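Local coordinates for protein sesquisabinene B synthase 2 (Santalum album, PDB 6A2A) that probably cyclises farnesyl diphosphate to the sesquiterpene sesquisabinene B, as a magnesium-dependent terpene synthase, at residues G92-Y95 with Q96-E100; K258-G261 with R262-W266; P434-E437 with K438-V442. All blocks are in the same frame, centred on the assembly; numbering follows the deposited sequence.

Contact 1: residues G92-Y95 with Q96-E100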
ATOM      1  N   GLY A  92     -28.699  -0.897  11.945  1.00 20.15           N
ATOM      2  CA  GLY A  92     -27.479  -1.438  11.432  1.00 19.89           C
ATOM      3  C   GLY A  92     -26.708  -2.272  12.428  1.00 23.95           C
ATOM      4  O   GLY A  92     -25.540  -2.447  12.296  1.00 22.91           O
ATOM      5  N   LEU A  93     -27.416  -2.814  13.403  1.00 25.19           N
ATOM      6  CA  LEU A  93     -26.786  -3.545  14.476  1.00 26.78           C
ATOM      7  C   LEU A  93     -26.959  -5.045  14.509  1.00 25.69           C
ATOM      8  O   LEU A  93     -26.429  -5.671  15.349  1.00 26.83           O
ATOM      9  CB  LEU A  93     -27.252  -2.982  15.809  1.00 27.89           C
ATOM     10  CG  LEU A  93     -27.017  -1.514  16.076  1.00 27.97           C
ATOM     11  CD1 LEU A  93     -27.828  -1.050  17.273  1.00 27.36           C
ATOM     12  CD2 LEU A  93     -25.558  -1.234  16.262  1.00 23.98           C
ATOM     13  N   LYS A  94     -27.702  -5.597  13.592  1.00 24.91           N
ATOM     14  CA  LYS A  94     -27.888  -7.050  13.620  1.00 27.77           C
ATOM     15  C   LYS A  94     -26.536  -7.781  13.674  1.00 28.88           C
ATOM     16  O   LYS A  94     -26.432  -8.845  14.303  1.00 25.99           O
ATOM     17  CB  LYS A  94     -28.741  -7.526  12.443  1.00 30.22           C
ATOM     18  CG  LYS A  94     -29.268  -8.941  12.605  1.00 31.31           C
ATOM     19  CD  LYS A  94     -30.419  -9.327  11.702  1.00 36.04           C
ATOM     20  CE  LYS A  94     -29.981  -9.878  10.366  1.00 45.56           C
ATOM     21  NZ  LYS A  94     -29.442 -11.254  10.514  1.00 48.51           N
ATOM     22  N   TYR A  95     -25.492  -7.259  13.008  1.00 24.43           N
ATOM     23  CA  TYR A  95     -24.189  -7.970  12.957  1.00 21.87           C
ATOM     24  C   TYR A  95     -23.574  -8.095  14.354  1.00 28.15           C
ATOM     25  O   TYR A  95     -22.740  -9.001  14.574  1.00 25.80           O
ATOM     26  CB  TYR A  95     -23.210  -7.276  11.999  1.00 23.31           C
ATOM     27  CG  TYR A  95     -22.534  -6.058  12.578  1.00 21.18           C
ATOM     28  CD1 TYR A  95     -23.217  -4.865  12.788  1.00 21.58           C
ATOM     29  CD2 TYR A  95     -21.214  -6.105  12.992  1.00 22.65           C
ATOM     30  CE1 TYR A  95     -22.598  -3.778  13.381  1.00 23.65           C
ATOM     31  CE2 TYR A  95     -20.576  -5.017  13.526  1.00 23.22           C
ATOM     32  CZ  TYR A  95     -21.282  -3.864  13.776  1.00 25.33           C
ATOM     33  OH  TYR A  95     -20.618  -2.819  14.323  1.00 25.00           O
ATOM     34  N   GLN A  96     -23.962  -7.222  15.288  1.00 27.23           N
ATOM     35  CA  GLN A  96     -23.494  -7.335  16.676  1.00 27.17           C
ATOM     36  C   GLN A  96     -24.351  -8.295  17.526  1.00 27.61           C
ATOM     37  O   GLN A  96     -23.898  -8.659  18.612  1.00 31.25           O
ATOM     38  CB  GLN A  96     -23.488  -5.968  17.373  1.00 27.05           C
ATOM     39  CG  GLN A  96     -22.477  -4.952  16.878  1.00 27.94           C
ATOM     40  CD  GLN A  96     -21.080  -5.198  17.387  1.00 29.72           C
ATOM     41  OE1 GLN A  96     -20.741  -6.325  17.741  1.00 32.85           O
ATOM     42  NE2 GLN A  96     -20.242  -4.180  17.340  1.00 27.91           N
ATOM     43  N   PHE A  97     -25.503  -8.742  17.078  1.00 28.10           N
ATOM     44  CA  PHE A  97     -26.476  -9.460  17.935  1.00 30.02           C
ATOM     45  C   PHE A  97     -27.041 -10.639  17.162  1.00 26.61           C
ATOM     46  O   PHE A  97     -28.163 -10.979  17.339  1.00 29.83           O
ATOM     47  CB  PHE A  97     -27.574  -8.499  18.424  1.00 29.59           C
ATOM     48  CG  PHE A  97     -27.032  -7.346  19.219  1.00 30.52           C
ATOM     49  CD1 PHE A  97     -26.468  -7.541  20.483  1.00 32.61           C
ATOM     50  CD2 PHE A  97     -27.102  -6.048  18.740  1.00 29.42           C
ATOM     51  CE1 PHE A  97     -25.931  -6.487  21.199  1.00 30.27           C
ATOM     52  CE2 PHE A  97     -26.581  -4.996  19.476  1.00 31.74           C
ATOM     53  CZ  PHE A  97     -26.015  -5.204  20.714  1.00 30.37           C
ATOM     54  N   GLU A  98     -26.236 -11.315  16.328  1.00 28.04           N
ATOM     55  CA  GLU A  98     -26.804 -12.278  15.408  1.00 27.88           C
ATOM     56  C   GLU A  98     -27.450 -13.456  16.171  1.00 28.06           C
ATOM     57  O   GLU A  98     -28.542 -13.900  15.825  1.00 29.39           O
ATOM     58  CB  GLU A  98     -25.725 -12.822  14.469  1.00 29.78           C
ATOM     59  CG  GLU A  98     -25.213 -11.800  13.466  1.00 28.29           C
ATOM     60  CD  GLU A  98     -26.125 -11.492  12.294  1.00 31.95           C
ATOM     61  OE1 GLU A  98     -27.262 -12.015  12.221  1.00 33.59           O
ATOM     62  OE2 GLU A  98     -25.697 -10.662  11.441  1.00 35.76           O
ATOM     63  N   THR A  99     -26.750 -13.960  17.165  1.00 31.74           N
ATOM     64  CA  THR A  99     -27.239 -15.082  17.987  1.00 33.53           C
ATOM     65  C   THR A  99     -28.544 -14.686  18.688  1.00 33.41           C
ATOM     66  O   THR A  99     -29.549 -15.369  18.595  1.00 31.57           O
ATOM     67  CB  THR A  99     -26.145 -15.525  18.973  1.00 37.93           C
ATOM     68  OG1 THR A  99     -25.205 -16.248  18.171  1.00 40.39           O
ATOM     69  CG2 THR A  99     -26.670 -16.377  20.103  1.00 45.51           C
ATOM     70  N   GLU A 100     -28.516 -13.559  19.358  1.00 35.05           N
ATOM     71  CA  GLU A 100     -29.658 -13.150  20.186  1.00 36.28           C
ATOM     72  C   GLU A 100     -30.870 -12.830  19.306  1.00 33.37           C
ATOM     73  O   GLU A 100     -32.002 -13.134  19.689  1.00 32.92           O
ATOM     74  CB  GLU A 100     -29.306 -11.924  21.020  1.00 33.72           C
ATOM     75  CG  GLU A 100     -28.148 -12.150  21.973  1.00 40.56           C
ATOM     76  CD  GLU A 100     -26.744 -12.086  21.410  1.00 46.31           C
ATOM     77  OE1 GLU A 100     -26.598 -11.843  20.188  1.00 46.52           O
ATOM     78  OE2 GLU A 100     -25.799 -12.309  22.194  1.00 48.98           O
TER
HETATM   79  O   HOH W   1     -23.108 -10.994  16.350  1.00 28.32           O

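Contact 2: residues K258-G261 with R262-W266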
ATOM      1  N   LYS A 258     -10.271   4.901   8.087  1.00 23.08           N
ATOM      2  CA  LYS A 258      -8.901   4.404   7.924  1.00 24.57           C
ATOM      3  C   LYS A 258      -8.739   3.708   6.562  1.00 21.58           C
ATOM      4  O   LYS A 258      -7.696   3.800   5.907  1.00 24.88           O
ATOM      5  CB  LYS A 258      -8.503   3.453   9.061  1.00 28.28           C
ATOM      6  CG  LYS A 258      -8.165   4.197  10.360  1.00 34.33           C
ATOM      7  CD  LYS A 258      -8.092   3.310  11.595  1.00 40.62           C
ATOM      8  CE  LYS A 258      -8.383   4.050  12.895  1.00 45.74           C
ATOM      9  NZ  LYS A 258      -7.337   5.049  13.206  1.00 51.42           N
ATOM     10  N   GLU A 259      -9.753   2.969   6.204  1.00 22.32           N
ATOM     11  CA  GLU A 259      -9.783   2.249   4.909  1.00 22.97           C
ATOM     12  C   GLU A 259      -9.693   3.262   3.760  1.00 21.08           C
ATOM     13  O   GLU A 259      -8.924   3.022   2.823  1.00 20.53           O
ATOM     14  CB  GLU A 259     -11.041   1.380   4.785  1.00 23.30           C
ATOM     15  CG  GLU A 259     -11.076   0.186   5.712  1.00 23.09           C
ATOM     16  CD  GLU A 259     -12.427  -0.455   5.830  1.00 24.27           C
ATOM     17  OE1 GLU A 259     -13.362  -0.023   5.070  1.00 22.69           O
ATOM     18  OE2 GLU A 259     -12.556  -1.349   6.672  1.00 23.08           O
ATOM     19  N   ILE A 260     -10.475   4.343   3.783  1.00 22.17           N
ATOM     20  CA  ILE A 260     -10.467   5.288   2.643  1.00 24.84           C
ATOM     21  C   ILE A 260      -9.110   5.983   2.600  1.00 22.90           C
ATOM     22  O   ILE A 260      -8.627   6.345   1.528  1.00 20.06           O
ATOM     23  CB  ILE A 260     -11.657   6.268   2.672  1.00 26.37           C
ATOM     24  CG1 ILE A 260     -11.774   7.058   1.372  1.00 30.23           C
ATOM     25  CG2 ILE A 260     -11.599   7.197   3.862  1.00 30.10           C
ATOM     26  CD1 ILE A 260     -11.806   6.190   0.122  1.00 27.91           C
ATOM     27  N   GLY A 261      -8.480   6.170   3.781  1.00 21.56           N
ATOM     28  CA  GLY A 261      -7.140   6.668   3.799  1.00 21.79           C
ATOM     29  C   GLY A 261      -6.176   5.780   3.038  1.00 22.01           C
ATOM     30  O   GLY A 261      -5.412   6.287   2.193  1.00 21.52           O
ATOM     31  N   ARG A 262      -6.196   4.472   3.350  1.00 22.11           N
ATOM     32  CA  ARG A 262      -5.348   3.515   2.685  1.00 23.59           C
ATOM     33  C   ARG A 262      -5.645   3.481   1.180  1.00 23.02           C
ATOM     34  O   ARG A 262      -4.721   3.472   0.353  1.00 21.93           O
ATOM     35  CB  ARG A 262      -5.527   2.122   3.256  1.00 24.00           C
ATOM     36  CG  ARG A 262      -4.827   1.940   4.596  1.00 28.30           C
ATOM     37  CD  ARG A 262      -4.775   0.490   5.027  1.00 28.03           C
ATOM     38  NE  ARG A 262      -6.053   0.063   5.532  1.00 28.15           N
ATOM     39  CZ  ARG A 262      -6.523   0.272   6.757  1.00 31.82           C
ATOM     40  NH1 ARG A 262      -5.797   0.903   7.677  1.00 32.69           N
ATOM     41  NH2 ARG A 262      -7.753  -0.104   7.040  1.00 31.65           N
ATOM     42  N   LEU A 263      -6.935   3.449   0.851  1.00 21.05           N
ATOM     43  CA  LEU A 263      -7.338   3.310  -0.580  1.00 20.69           C
ATOM     44  C   LEU A 263      -6.958   4.554  -1.374  1.00 20.19           C
ATOM     45  O   LEU A 263      -6.523   4.427  -2.529  1.00 20.58           O
ATOM     46  CB  LEU A 263      -8.836   3.051  -0.623  1.00 21.30           C
ATOM     47  CG  LEU A 263      -9.223   1.625  -0.281  1.00 19.88           C
ATOM     48  CD1 LEU A 263     -10.703   1.524  -0.066  1.00 20.11           C
ATOM     49  CD2 LEU A 263      -8.791   0.663  -1.375  1.00 22.11           C
ATOM     50  N   SER A 264      -7.063   5.710  -0.759  1.00 21.60           N
ATOM     51  CA  SER A 264      -6.708   6.998  -1.376  1.00 22.36           C
ATOM     52  C   SER A 264      -5.218   7.015  -1.657  1.00 21.80           C
ATOM     53  O   SER A 264      -4.758   7.400  -2.759  1.00 21.87           O
ATOM     54  CB  SER A 264      -7.076   8.154  -0.484  1.00 24.82           C
ATOM     55  OG  SER A 264      -8.471   8.314  -0.470  1.00 36.16           O
ATOM     56  N   ARG A 265      -4.434   6.594  -0.650  1.00 22.64           N
ATOM     57  CA  ARG A 265      -2.976   6.539  -0.867  1.00 23.41           C
ATOM     58  C   ARG A 265      -2.630   5.568  -2.003  1.00 20.97           C
ATOM     59  O   ARG A 265      -1.788   5.887  -2.853  1.00 21.61           O
ATOM     60  CB  ARG A 265      -2.254   6.207   0.444  1.00 25.81           C
ATOM     61  CG  ARG A 265      -2.277   7.362   1.432  1.00 32.36           C
ATOM     62  CD  ARG A 265      -1.436   7.152   2.680  1.00 35.94           C
ATOM     63  NE  ARG A 265      -2.020   6.157   3.567  1.00 45.16           N
ATOM     64  CZ  ARG A 265      -2.904   6.430   4.518  1.00 46.02           C
ATOM     65  NH1 ARG A 265      -3.244   7.683   4.768  1.00 47.57           N
ATOM     66  NH2 ARG A 265      -3.465   5.451   5.199  1.00 42.62           N
ATOM     67  N   TRP A 266      -3.255   4.396  -2.060  1.00 19.85           N
ATOM     68  CA  TRP A 266      -3.064   3.445  -3.130  1.00 18.33           C
ATOM     69  C   TRP A 266      -3.399   4.108  -4.485  1.00 18.15           C
ATOM     70  O   TRP A 266      -2.660   3.934  -5.456  1.00 19.94           O
ATOM     71  CB  TRP A 266      -3.933   2.195  -2.914  1.00 21.15           C
ATOM     72  CG  TRP A 266      -4.060   1.323  -4.123  1.00 19.11           C
ATOM     73  CD1 TRP A 266      -3.131   0.448  -4.616  1.00 20.72           C
ATOM     74  CD2 TRP A 266      -5.208   1.234  -5.001  1.00 17.65           C
ATOM     75  NE1 TRP A 266      -3.595  -0.149  -5.756  1.00 21.04           N
ATOM     76  CE2 TRP A 266      -4.881   0.301  -6.008  1.00 17.91           C
ATOM     77  CE3 TRP A 266      -6.460   1.857  -5.027  1.00 18.11           C
ATOM     78  CZ2 TRP A 266      -5.755  -0.026  -7.045  1.00 19.01           C
ATOM     79  CZ3 TRP A 266      -7.329   1.513  -6.053  1.00 17.58           C
ATOM     80  CH2 TRP A 266      -6.993   0.567  -7.018  1.00 17.30           C
TER
HETATM   81  O   HOH W   2      -5.520   5.045   6.862  1.00 28.03           O

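Contact 3: residues P434-E437 with K438-V442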
ATOM      1  N   PRO A 434     -10.839 -22.563  -0.746  1.00 28.32           N
ATOM      2  CA  PRO A 434     -11.080 -22.311  -2.125  1.00 28.34           C
ATOM      3  C   PRO A 434     -10.310 -23.297  -3.008  1.00 33.31           C
ATOM      4  O   PRO A 434      -9.199 -23.625  -2.643  1.00 33.13           O
ATOM      5  CB  PRO A 434     -10.559 -20.901  -2.406  1.00 29.16           C
ATOM      6  CG  PRO A 434      -9.556 -20.669  -1.309  1.00 29.50           C
ATOM      7  CD  PRO A 434     -10.087 -21.465  -0.143  1.00 28.64           C
ATOM      8  N   THR A 435     -10.918 -23.679  -4.126  1.00 30.31           N
ATOM      9  CA  THR A 435     -10.392 -24.607  -5.124  1.00 31.43           C
ATOM     10  C   THR A 435     -10.771 -24.096  -6.500  1.00 32.60           C
ATOM     11  O   THR A 435     -11.728 -23.329  -6.643  1.00 28.52           O
ATOM     12  CB  THR A 435     -10.967 -26.024  -4.974  1.00 32.92           C
ATOM     13  OG1 THR A 435     -12.358 -26.066  -5.284  1.00 29.19           O
ATOM     14  CG2 THR A 435     -10.818 -26.584  -3.583  1.00 32.10           C
ATOM     15  N   LYS A 436     -10.045 -24.540  -7.517  1.00 26.06           N
ATOM     16  CA  LYS A 436     -10.435 -24.238  -8.870  1.00 30.09           C
ATOM     17  C   LYS A 436     -11.874 -24.674  -9.132  1.00 26.26           C
ATOM     18  O   LYS A 436     -12.597 -23.958  -9.821  1.00 25.89           O
ATOM     19  CB  LYS A 436      -9.531 -24.894  -9.914  1.00 30.22           C
ATOM     20  CG  LYS A 436      -9.870 -24.477 -11.326  1.00 33.00           C
ATOM     21  CD  LYS A 436      -8.780 -24.747 -12.330  1.00 38.64           C
ATOM     22  CE  LYS A 436      -9.226 -24.475 -13.744  1.00 40.58           C
ATOM     23  NZ  LYS A 436     -10.372 -25.339 -14.102  1.00 45.94           N
ATOM     24  N   GLU A 437     -12.272 -25.873  -8.704  1.00 25.85           N
ATOM     25  CA  GLU A 437     -13.617 -26.331  -9.056  1.00 27.18           C
ATOM     26  C   GLU A 437     -14.674 -25.423  -8.411  1.00 23.32           C
ATOM     27  O   GLU A 437     -15.696 -25.144  -9.059  1.00 23.07           O
ATOM     28  CB  GLU A 437     -13.876 -27.767  -8.604  1.00 31.90           C
ATOM     29  CG  GLU A 437     -13.050 -28.786  -9.359  1.00 37.55           C
ATOM     30  CD  GLU A 437     -11.552 -28.654  -9.088  1.00 41.18           C
ATOM     31  OE1 GLU A 437     -11.184 -28.533  -7.902  1.00 43.03           O
ATOM     32  OE2 GLU A 437     -10.771 -28.599 -10.070  1.00 50.76           O
ATOM     33  N   LYS A 438     -14.446 -25.005  -7.160  1.00 23.50           N
ATOM     34  CA  LYS A 438     -15.401 -24.077  -6.509  1.00 24.61           C
ATOM     35  C   LYS A 438     -15.475 -22.738  -7.265  1.00 24.39           C
ATOM     36  O   LYS A 438     -16.571 -22.207  -7.457  1.00 24.12           O
ATOM     37  CB  LYS A 438     -15.037 -23.789  -5.052  1.00 25.61           C
ATOM     38  CG  LYS A 438     -15.244 -24.944  -4.083  1.00 26.68           C
ATOM     39  CD  LYS A 438     -14.750 -24.688  -2.706  1.00 28.34           C
ATOM     40  CE  LYS A 438     -14.733 -25.942  -1.850  1.00 30.06           C
ATOM     41  NZ  LYS A 438     -14.457 -25.622  -0.418  1.00 31.94           N
ATOM     42  N   LEU A 439     -14.345 -22.203  -7.698  1.00 22.12           N
ATOM     43  CA  LEU A 439     -14.346 -20.938  -8.416  1.00 22.83           C
ATOM     44  C   LEU A 439     -14.988 -21.049  -9.801  1.00 22.64           C
ATOM     45  O   LEU A 439     -15.701 -20.122 -10.244  1.00 22.51           O
ATOM     46  CB  LEU A 439     -12.917 -20.408  -8.489  1.00 23.69           C
ATOM     47  CG  LEU A 439     -12.393 -19.924  -7.151  1.00 25.27           C
ATOM     48  CD1 LEU A 439     -10.907 -19.804  -7.252  1.00 27.63           C
ATOM     49  CD2 LEU A 439     -13.036 -18.621  -6.738  1.00 27.43           C
ATOM     50  N   ASP A 440     -14.774 -22.175 -10.497  1.00 22.82           N
ATOM     51  CA  ASP A 440     -15.389 -22.407 -11.792  1.00 21.93           C
ATOM     52  C   ASP A 440     -16.939 -22.423 -11.564  1.00 21.08           C
ATOM     53  O   ASP A 440     -17.724 -21.895 -12.413  1.00 20.69           O
ATOM     54  CB  ASP A 440     -14.966 -23.754 -12.361  1.00 26.30           C
ATOM     55  CG  ASP A 440     -13.557 -23.737 -13.029  1.00 30.39           C
ATOM     56  OD1 ASP A 440     -13.016 -22.647 -13.242  1.00 31.83           O
ATOM     57  OD2 ASP A 440     -13.055 -24.856 -13.343  1.00 36.43           O
ATOM     58  N   TYR A 441     -17.367 -23.108 -10.514  1.00 21.35           N
ATOM     59  CA  TYR A 441     -18.821 -23.191 -10.174  1.00 20.43           C
ATOM     60  C   TYR A 441     -19.421 -21.762 -10.004  1.00 19.23           C
ATOM     61  O   TYR A 441     -20.419 -21.440 -10.637  1.00 19.02           O
ATOM     62  CB  TYR A 441     -19.048 -24.016  -8.910  1.00 21.76           C
ATOM     63  CG  TYR A 441     -20.476 -23.966  -8.421  1.00 23.36           C
ATOM     64  CD1 TYR A 441     -21.494 -24.617  -9.079  1.00 24.73           C
ATOM     65  CD2 TYR A 441     -20.806 -23.199  -7.322  1.00 27.54           C
ATOM     66  CE1 TYR A 441     -22.812 -24.528  -8.652  1.00 24.95           C
ATOM     67  CE2 TYR A 441     -22.103 -23.138  -6.849  1.00 28.07           C
ATOM     68  CZ  TYR A 441     -23.114 -23.779  -7.536  1.00 26.49           C
ATOM     69  OH  TYR A 441     -24.396 -23.700  -7.044  1.00 29.36           O
ATOM     70  N   VAL A 442     -18.801 -20.929  -9.212  1.00 20.98           N
ATOM     71  CA  VAL A 442     -19.370 -19.581  -8.989  1.00 20.61           C
ATOM     72  C   VAL A 442     -19.327 -18.802 -10.311  1.00 22.72           C
ATOM     73  O   VAL A 442     -20.254 -18.153 -10.631  1.00 21.36           O
ATOM     74  CB  VAL A 442     -18.678 -18.840  -7.842  1.00 22.74           C
ATOM     75  CG1 VAL A 442     -19.354 -17.501  -7.596  1.00 24.70           C
ATOM     76  CG2 VAL A 442     -18.713 -19.666  -6.590  1.00 26.51           C
TER

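Contact 1: residues G92-Y95 with Q96-E100
Gln96 lies alongside the ring of Tyr95, the two side chains running the same way, and its CG sits over one ring face, 3.8 Å from the Tyr95 ring centroid: a CH-pi contact between sequence neighbours. Tyr95 CG sits between the backbone N and the carbonyl carbon (chi1 79°), which lays the ring over Gln96 N. Gln96 then bends at chi2, and its amide plane is turned 33° from the ring plane. The two polar ends are claimed together: Tyr95 OH and Gln96 NE2 each hydrogen-bond a different carboxylate oxygen of Asp248, while Gln96 OE1 takes Lys65. On the buried side, Leu93 CB lies 4.2 Å from Phe97 CE2, and the backbone between them turns tightly: Gln96 N donates to Leu93 O at 2.9 Å, and Phe97 N to Lys94 O at 2.9 Å.

The other side is solvent-facing and looser. Lys94, bent at chi3 and chi4, crosses Glu98 at about a right angle, and its NZ forms a salt bridge to the syn lone pair of Glu98 OE1 at 2.9 Å. Nearby a water donates to Tyr95 O and accepts from Glu98 N, so this amide of the first helical turn is satisfied through solvent.

The whole piece lies in the N-terminal domain of the terpene synthase, as the short connection between helix 78-90, closed by a Schellman motif at Gly92, and helix 98-110, with Phe97 as N-cap. Its packed face is covered from several directions: Leu93, Tyr95 and Gln96 rest on helix 239-270, Phe97 fits against helix 55-73, and Leu93 and Phe97 both touch Val88 of helix 78-90.

Contact 2: residues K258-G261 with R262-W266
With its first torsion at -72°, Ser264 sets OG beside its own backbone N, and the hydroxyl donates back one turn to Ile260 O at 2.8 Å. Ser264 N reaches the same oxygen from the opposite face of the carbonyl plane, so two donors grip one acceptor. Arg262 and Arg265 each bend at chi3 and fold back over a carbonyl of the preceding turn. Gly261 O lies 3.4 Å above the centre of the Arg265 guanidinium, and Lys258 O likewise over that of Arg262. A water meets the Arg265 group at its edge, accepting from NH2 and donating to Lys258 O at 2.7 Å. Gly261 has no side chain to crowd Arg265 NH2, 3.5 Å from Gly261 C.

Glu259 and Arg262 do not pair: Glu259 OE2 stays 5.0 Å from Arg262 NH2. Each bonds helix 299-321, Glu259 to Arg302 and Arg262 to Glu303, with Tyr286 also holding Glu259. This i to i+4 packing runs along the long helix 239-270, which leans on helices 281-292 and 299-321. Arg262 both lies over Lys258 O and bonds Glu303, while Arg265 reaches that oxygen through the water; the partial negative charge of the carbonyls one turn earlier probably steadies both guanidinium groups.

Contact 3: residues P434-E437 with K438-V442
Thr435 OG1 accepts from Lys438 N at 3.0 Å, a nearly straight bond (164° at the hydrogen). Thr435 stands at the N-cap of helix 436-443, and this is its capping bond. Its hydroxyl is placed for this by a chi1 of 68°, which sets OG1 between the backbone N and the carbonyl carbon and turns it in over the first helical turn. The side chain of Lys438 passes the same oxygen: CG anti to its carbonyl carbon, it runs out extended, with CG 3.3 Å from Thr435 OG1. Its NZ travels back beyond the cap to hydrogen-bond the carbonyls of Glu432 and Asn433. Replacing Thr435 by a valine would probably leave Lys438 N without its capping acceptor and the start of the helix more prone to fray.

On the exposed side, Lys436 stretches through chi3 before bending at chi4 (-61°), a turn that brings NZ round to the carboxylate of Asp440 one turn on. The two chains meet at a slant, and Lys436 NZ binds the syn lone pair of Asp440 OD2 at 2.8 Å. Leu439 turns inward instead: its CG comes 3.5 Å from Thr435 O, the carbonyl that also accepts Leu439 N, and its branch packs on Phe374 and on Tyr427 and Leu428 of helix 419-430.

Chemically, the hydroxyl of Thr435 caps the N-terminal end of helix 436-443 by taking up Lys438 N, while the ammonium of Lys438 gathers carbonyls ahead of the cap. The charges of Lys436 and Asp440 are paired on the outer side, i to i+4, which is likely to steady the carboxylate.

All three contacts are local, but they mark different places in a helical chain. Contact 1 and contact 2 are joined by one long element: the helix 239-270 that receives the side chains of contact 1 also carries contact 2 further along, although the two centres are 28 Å apart and their nearest atoms about 11 Å. Contact 3 stands apart, with centres 30 Å from both. It belongs to the metal-binding domain, whereas contact 1 belongs to the N-terminal one. None lies at the magnesium-binding residues Asp316, Asp320, Glu394 and Asn460, which hold no metal in this model, but contact 2 bonds to helix 299-321, which bears Asp316 and Asp320.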